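Local coordinates for protein probable TonB-dependent siderophore receptor PiuA (PDB 5FP1) that probably takes part in the first step of iron uptake across the outer membrane by binding iron-chelating siderophores, at residues E506-N509 / A510-M514; V552-D555 / P556-A560. All blocks are in the same frame, centred on the assembly; numbering follows the deposited sequence.

Both contacts are local turns in the beta-barrel of this TonB-dependent receptor, and their centres lie about 10 Å apart. Contact 1 comes first along the chain, in the long loop between strands 482-493 and 518-531. Contact 2 follows at the end of the hairpin made by strands 536-555 and 558-575. Strand 518-531 pairs with 536-555, so the loop and the hairpin tip come from the same run of antiparallel barrel strands. The two touch directly. Asn509 ND2 of contact 1 probably donates a hydrogen bond to Tyr559 OH of contact 2, at 3.1 Å. Asn511 packs against Thr557 and Tyr559, and Asn512 against Tyr559, which ties the loop to the hairpin.

Contact 1. Residues E506-N509 / A510-M514; sequences ETIN and ANNQM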
ATOM      1  N   GLU A 506       3.386  12.882  -8.785  1.00 20.89           N
ATOM      2  CA  GLU A 506       3.529  12.258 -10.104  1.00 20.16           C
ATOM      3  C   GLU A 506       2.630  12.878 -11.200  1.00 22.08           C
ATOM      4  O   GLU A 506       2.637  12.462 -12.355  1.00 22.04           O
ATOM      5  CB  GLU A 506       3.257  10.751  -9.993  1.00 19.58           C
ATOM      6  CG  GLU A 506       4.196  10.037  -9.014  1.00 23.46           C
ATOM      7  CD  GLU A 506       3.731   8.645  -8.645  1.00 30.29           C
ATOM      8  OE1 GLU A 506       2.758   8.140  -9.267  1.00 28.03           O
ATOM      9  OE2 GLU A 506       4.345   8.037  -7.734  1.00 27.43           O
ATOM     10  N   THR A 507       1.861  13.866 -10.826  1.00 18.63           N
ATOM     11  CA  THR A 507       0.834  14.434 -11.688  1.00 20.68           C
ATOM     12  C   THR A 507       1.506  15.222 -12.825  1.00 19.42           C
ATOM     13  O   THR A 507       2.422  16.019 -12.604  1.00 17.78           O
ATOM     14  CB  THR A 507      -0.129  15.302 -10.840  1.00 23.66           C
ATOM     15  OG1 THR A 507      -1.069  14.430 -10.188  1.00 31.41           O
ATOM     16  CG2 THR A 507      -0.915  16.308 -11.697  1.00 24.25           C
ATOM     17  N   ILE A 508       1.082  14.927 -14.040  1.00 16.96           N
ATOM     18  CA  ILE A 508       1.606  15.556 -15.234  1.00 18.48           C
ATOM     19  C   ILE A 508       0.858  16.868 -15.493  1.00 16.96           C
ATOM     20  O   ILE A 508      -0.355  17.014 -15.185  1.00 18.66           O
ATOM     21  CB  ILE A 508       1.487  14.606 -16.460  1.00 17.67           C
ATOM     22  CG1 ILE A 508       2.271  15.159 -17.665  1.00 17.98           C
ATOM     23  CG2 ILE A 508       0.023  14.376 -16.827  1.00 20.08           C
ATOM     24  CD1 ILE A 508       2.417  14.189 -18.822  1.00 19.02           C
ATOM     25  N   ASN A 509       1.593  17.835 -16.026  1.00 18.47           N
ATOM     26  CA  ASN A 509       1.010  19.102 -16.434  1.00 16.39           C
ATOM     27  C   ASN A 509       1.797  19.688 -17.617  1.00 16.54           C
ATOM     28  O   ASN A 509       2.730  19.070 -18.125  1.00 18.07           O
ATOM     29  CB  ASN A 509       0.894  20.068 -15.253  1.00 16.59           C
ATOM     30  CG  ASN A 509       2.238  20.449 -14.653  1.00 19.43           C
ATOM     31  OD1 ASN A 509       3.175  20.732 -15.351  1.00 19.64           O
ATOM     32  ND2 ASN A 509       2.319  20.445 -13.321  1.00 19.86           N
ATOM     33  N   ALA A 510       1.390  20.858 -18.076  1.00 16.28           N
ATOM     34  CA  ALA A 510       2.011  21.458 -19.272  1.00 18.10           C
ATOM     35  C   ALA A 510       3.501  21.615 -19.074  1.00 16.94           C
ATOM     36  O   ALA A 510       4.254  21.504 -20.018  1.00 20.58           O
ATOM     37  CB  ALA A 510       1.393  22.818 -19.547  1.00 19.90           C
ATOM     38  N   ASN A 511       3.911  21.929 -17.846  1.00 17.29           N
ATOM     39  CA  ASN A 511       5.282  22.339 -17.593  1.00 18.60           C
ATOM     40  C   ASN A 511       6.261  21.212 -17.227  1.00 20.59           C
ATOM     41  O   ASN A 511       7.460  21.417 -17.308  1.00 22.67           O
ATOM     42  CB  ASN A 511       5.269  23.404 -16.506  1.00 18.84           C
ATOM     43  CG  ASN A 511       4.326  24.534 -16.857  1.00 21.37           C
ATOM     44  OD1 ASN A 511       3.404  24.847 -16.114  1.00 27.64           O
ATOM     45  ND2 ASN A 511       4.509  25.096 -18.050  1.00 20.53           N
ATOM     46  N   ASN A 512       5.761  20.035 -16.847  1.00 20.68           N
ATOM     47  CA  ASN A 512       6.661  18.912 -16.526  1.00 20.68           C
ATOM     48  C   ASN A 512       6.596  17.757 -17.516  1.00 20.89           C
ATOM     49  O   ASN A 512       7.325  16.748 -17.394  1.00 18.56           O
ATOM     50  CB  ASN A 512       6.426  18.426 -15.083  1.00 19.87           C
ATOM     51  CG  ASN A 512       5.054  17.826 -14.864  1.00 20.31           C
ATOM     52  OD1 ASN A 512       4.317  17.517 -15.804  1.00 16.97           O
ATOM     53  ND2 ASN A 512       4.694  17.674 -13.595  1.00 19.95           N
ATOM     54  N   GLN A 513       5.743  17.905 -18.528  1.00 20.14           N
ATOM     55  CA  GLN A 513       5.446  16.799 -19.433  1.00 18.32           C
ATOM     56  C   GLN A 513       6.651  16.342 -20.227  1.00 19.52           C
ATOM     57  O   GLN A 513       6.691  15.205 -20.652  1.00 19.51           O
ATOM     58  CB  GLN A 513       4.338  17.170 -20.445  1.00 22.94           C
ATOM     59  CG  GLN A 513       4.728  18.239 -21.478  1.00 20.37           C
ATOM     60  CD  GLN A 513       3.530  18.652 -22.325  1.00 21.52           C
ATOM     61  OE1 GLN A 513       2.933  17.834 -23.010  1.00 17.19           O
ATOM     62  NE2 GLN A 513       3.155  19.906 -22.244  1.00 20.43           N
ATOM     63  N   MET A 514       7.629  17.223 -20.430  1.00 20.41           N
ATOM     64  CA  MET A 514       8.801  16.877 -21.233  1.00 20.62           C
ATOM     65  C   MET A 514       9.966  16.388 -20.351  1.00 23.92           C
ATOM     66  O   MET A 514      11.008  16.017 -20.865  1.00 23.97           O
ATOM     67  CB  MET A 514       9.253  18.082 -22.095  1.00 20.69           C
ATOM     68  CG  MET A 514       9.905  19.216 -21.344  1.00 21.27           C
ATOM     69  SD  MET A 514       8.953  20.000 -20.028  1.00 28.85           S
ATOM     70  CE  MET A 514       7.690  20.891 -20.960  1.00 29.31           C
TER
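The chain runs extended through Thr507 and Ile508 and then folds back over Asn509 to Gln513, which brings the CA atoms of Ile508 and Gln513 to 5.8 Å. Two asparagine side chains hold this turn. Asn512 reaches back to the extended part with both ends of its amide. Its ND2 donates to Thr507 O at 3.0 Å, in the carbonyl plane. Its OD1 accepts from Asn509 N at 2.8 Å in a fairly straight bond (161°), the donor tilted from the carbonyl plane. Asn509 reaches forward. Its CG sits between the backbone N and the carbonyl carbon (chi1 63°), and this turns OD1 toward the next peptides. There OD1 accepts from Asn511 N at 2.9 Å and, weakly, from Asn512 N; the bond to Asn511 N fits an Asx turn. The two amide planes are stacked, 7° apart. Ile508 CD1 lies against Gln513 CB at 3.9 Å. Gln513 NE2 returns to Ala510 O at 3.0 Å, while its OE1 accepts from Lys462 N in strand 459-476. The turn has no regular helix or strand, and the main bonds that hold it pair side-chain amides with backbone groups. Both ends of each asparagine amide are engaged, ND2 of Asn509 by Tyr559. The backbone donors at OD1 fix which end of each amide is oxygen, and Thr507 O confirms it for Asn512.

Contact 2. Residues V552-D555 / P556-A560; sequences VQID and PTTYA
This is the end of a beta hairpin of the barrel, where strands 536-555 and 558-575 meet in a tight turn with a classic beta bulge. Ile554 and Asp555 both face Thr558. Thr558 O accepts from Ile554 N at 2.8 Å and only weakly from Asp555 N. Behind the bulge the strands pair regularly, with Val552 and Ala560 as a hydrogen-bonded pair and Gln553 and Tyr559 as a non-hydrogen-bonded one. Gln553 and Tyr559, whose hydroxyl is held by Asn509, share a face of the hairpin. Gln553 CG lies over one face of the tyrosine ring, 4.2 Å from its centroid, in a CH-pi contact. The Gln553 chain is extended, with CG anti to the backbone N (chi1 -161°). It runs obliquely across the ring and carries its amide on to the turn, the amide plane 12° from that of the ring. NE2 there donates to Asp555 O at 3.2 Å and weakly to Pro556 O. Thr558 N reaches Asp555 O from the opposite face of the carbonyl plane. Ile554, in the bulge, brings its CG1 to 4.1 Å from Ala560 CB. Asp555 closes the turn with its carboxylate: OD1 takes Thr557 N at 2.8 Å nearly along its C-O axis, and Thr558 OG1 donates to the same oxygen at 2.7 Å, on the syn side but about 31° out of the carboxylate plane.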
ATOM      1  N   VAL A 552      11.824  18.589  -9.166  1.00 19.13           N
ATOM      2  CA  VAL A 552      11.437  19.654  -8.263  1.00 20.75           C
ATOM      3  C   VAL A 552      10.947  20.845  -9.085  1.00 22.76           C
ATOM      4  O   VAL A 552      11.201  20.920 -10.274  1.00 21.61           O
ATOM      5  CB  VAL A 552      12.593  20.091  -7.332  1.00 30.56           C
ATOM      6  CG1 VAL A 552      13.044  18.936  -6.434  1.00 32.46           C
ATOM      7  CG2 VAL A 552      13.751  20.621  -8.141  1.00 32.14           C
ATOM      8  N   GLN A 553      10.169  21.711  -8.446  1.00 21.17           N
ATOM      9  CA  GLN A 553       9.659  22.918  -9.072  1.00 28.42           C
ATOM     10  C   GLN A 553      10.662  24.035  -8.812  1.00 33.49           C
ATOM     11  O   GLN A 553      11.162  24.189  -7.687  1.00 31.60           O
ATOM     12  CB  GLN A 553       8.273  23.228  -8.499  1.00 30.31           C
ATOM     13  CG  GLN A 553       7.433  24.153  -9.346  1.00 35.21           C
ATOM     14  CD  GLN A 553       5.978  24.186  -8.929  1.00 38.76           C
ATOM     15  OE1 GLN A 553       5.573  23.549  -7.958  1.00 38.59           O
ATOM     16  NE2 GLN A 553       5.179  24.946  -9.660  1.00 40.44           N
ATOM     17  N   ILE A 554      10.961  24.781  -9.878  1.00 28.98           N
ATOM     18  CA  ILE A 554      11.850  25.949  -9.886  1.00 31.99           C
ATOM     19  C   ILE A 554      11.086  27.277  -9.770  1.00 32.02           C
ATOM     20  O   ILE A 554      11.545  28.196  -9.112  1.00 34.72           O
ATOM     21  CB  ILE A 554      12.637  26.018 -11.205  1.00 42.14           C
ATOM     22  CG1 ILE A 554      13.475  24.759 -11.389  1.00 41.85           C
ATOM     23  CG2 ILE A 554      13.518  27.256 -11.236  1.00 48.01           C
ATOM     24  CD1 ILE A 554      14.222  24.354 -10.138  1.00 41.61           C
ATOM     25  N   ASP A 555       9.934  27.385 -10.429  1.00 28.36           N
ATOM     26  CA  ASP A 555       9.068  28.545 -10.289  1.00 27.37           C
ATOM     27  C   ASP A 555       7.687  28.069 -10.641  1.00 30.18           C
ATOM     28  O   ASP A 555       7.492  26.882 -10.842  1.00 28.44           O
ATOM     29  CB  ASP A 555       9.528  29.707 -11.164  1.00 32.22           C
ATOM     30  CG  ASP A 555       9.385  29.412 -12.654  1.00 34.06           C
ATOM     31  OD1 ASP A 555       8.454  28.672 -13.057  1.00 31.64           O
ATOM     32  OD2 ASP A 555      10.204  29.938 -13.424  1.00 33.76           O
ATOM     33  N   PRO A 556       6.705  28.968 -10.682  1.00 28.93           N
ATOM     34  CA  PRO A 556       5.351  28.408 -10.730  1.00 30.74           C
ATOM     35  C   PRO A 556       5.038  27.560 -11.956  1.00 29.67           C
ATOM     36  O   PRO A 556       4.066  26.787 -11.935  1.00 30.34           O
ATOM     37  CB  PRO A 556       4.456  29.652 -10.689  1.00 34.19           C
ATOM     38  CG  PRO A 556       5.284  30.662  -9.952  1.00 36.14           C
ATOM     39  CD  PRO A 556       6.709  30.410 -10.379  1.00 33.73           C
ATOM     40  N   THR A 557       5.819  27.711 -13.023  1.00 22.88           N
ATOM     41  CA  THR A 557       5.546  26.995 -14.268  1.00 24.09           C
ATOM     42  C   THR A 557       6.835  26.429 -14.858  1.00 26.58           C
ATOM     43  O   THR A 557       6.935  26.240 -16.077  1.00 23.69           O
ATOM     44  CB  THR A 557       4.840  27.865 -15.362  1.00 23.57           C
ATOM     45  OG1 THR A 557       5.558  29.077 -15.577  1.00 24.46           O
ATOM     46  CG2 THR A 557       3.417  28.196 -15.026  1.00 25.44           C
ATOM     47  N   THR A 558       7.786  26.073 -13.997  1.00 25.67           N
ATOM     48  CA  THR A 558       9.031  25.447 -14.435  1.00 24.90           C
ATOM     49  C   THR A 558       9.485  24.307 -13.479  1.00 28.17           C
ATOM     50  O   THR A 558       9.511  24.490 -12.258  1.00 26.45           O
ATOM     51  CB  THR A 558      10.157  26.486 -14.482  1.00 30.09           C
ATOM     52  OG1 THR A 558       9.700  27.664 -15.188  1.00 29.40           O
ATOM     53  CG2 THR A 558      11.412  25.915 -15.143  1.00 31.56           C
ATOM     54  N   TYR A 559       9.867  23.164 -14.049  1.00 24.92           N
ATOM     55  CA  TYR A 559      10.385  22.017 -13.292  1.00 25.24           C
ATOM     56  C   TYR A 559      11.748  21.604 -13.779  1.00 28.87           C
ATOM     57  O   TYR A 559      12.120  21.905 -14.899  1.00 33.84           O
ATOM     58  CB  TYR A 559       9.439  20.810 -13.443  1.00 24.10           C
ATOM     59  CG  TYR A 559       8.087  21.021 -12.862  1.00 24.35           C
ATOM     60  CD1 TYR A 559       7.109  21.746 -13.559  1.00 26.60           C
ATOM     61  CD2 TYR A 559       7.753  20.502 -11.621  1.00 26.44           C
ATOM     62  CE1 TYR A 559       5.868  21.931 -13.027  1.00 27.09           C
ATOM     63  CE2 TYR A 559       6.504  20.696 -11.079  1.00 27.64           C
ATOM     64  CZ  TYR A 559       5.569  21.400 -11.795  1.00 28.46           C
ATOM     65  OH  TYR A 559       4.336  21.585 -11.284  1.00 30.78           O
ATOM     66  N   ALA A 560      12.483  20.877 -12.941  1.00 24.07           N
ATOM     67  CA  ALA A 560      13.755  20.293 -13.320  1.00 25.05           C
ATOM     68  C   ALA A 560      14.056  19.091 -12.431  1.00 24.59           C
ATOM     69  O   ALA A 560      13.498  18.971 -11.364  1.00 32.97           O
ATOM     70  CB  ALA A 560      14.879  21.328 -13.157  1.00 27.97           C
TER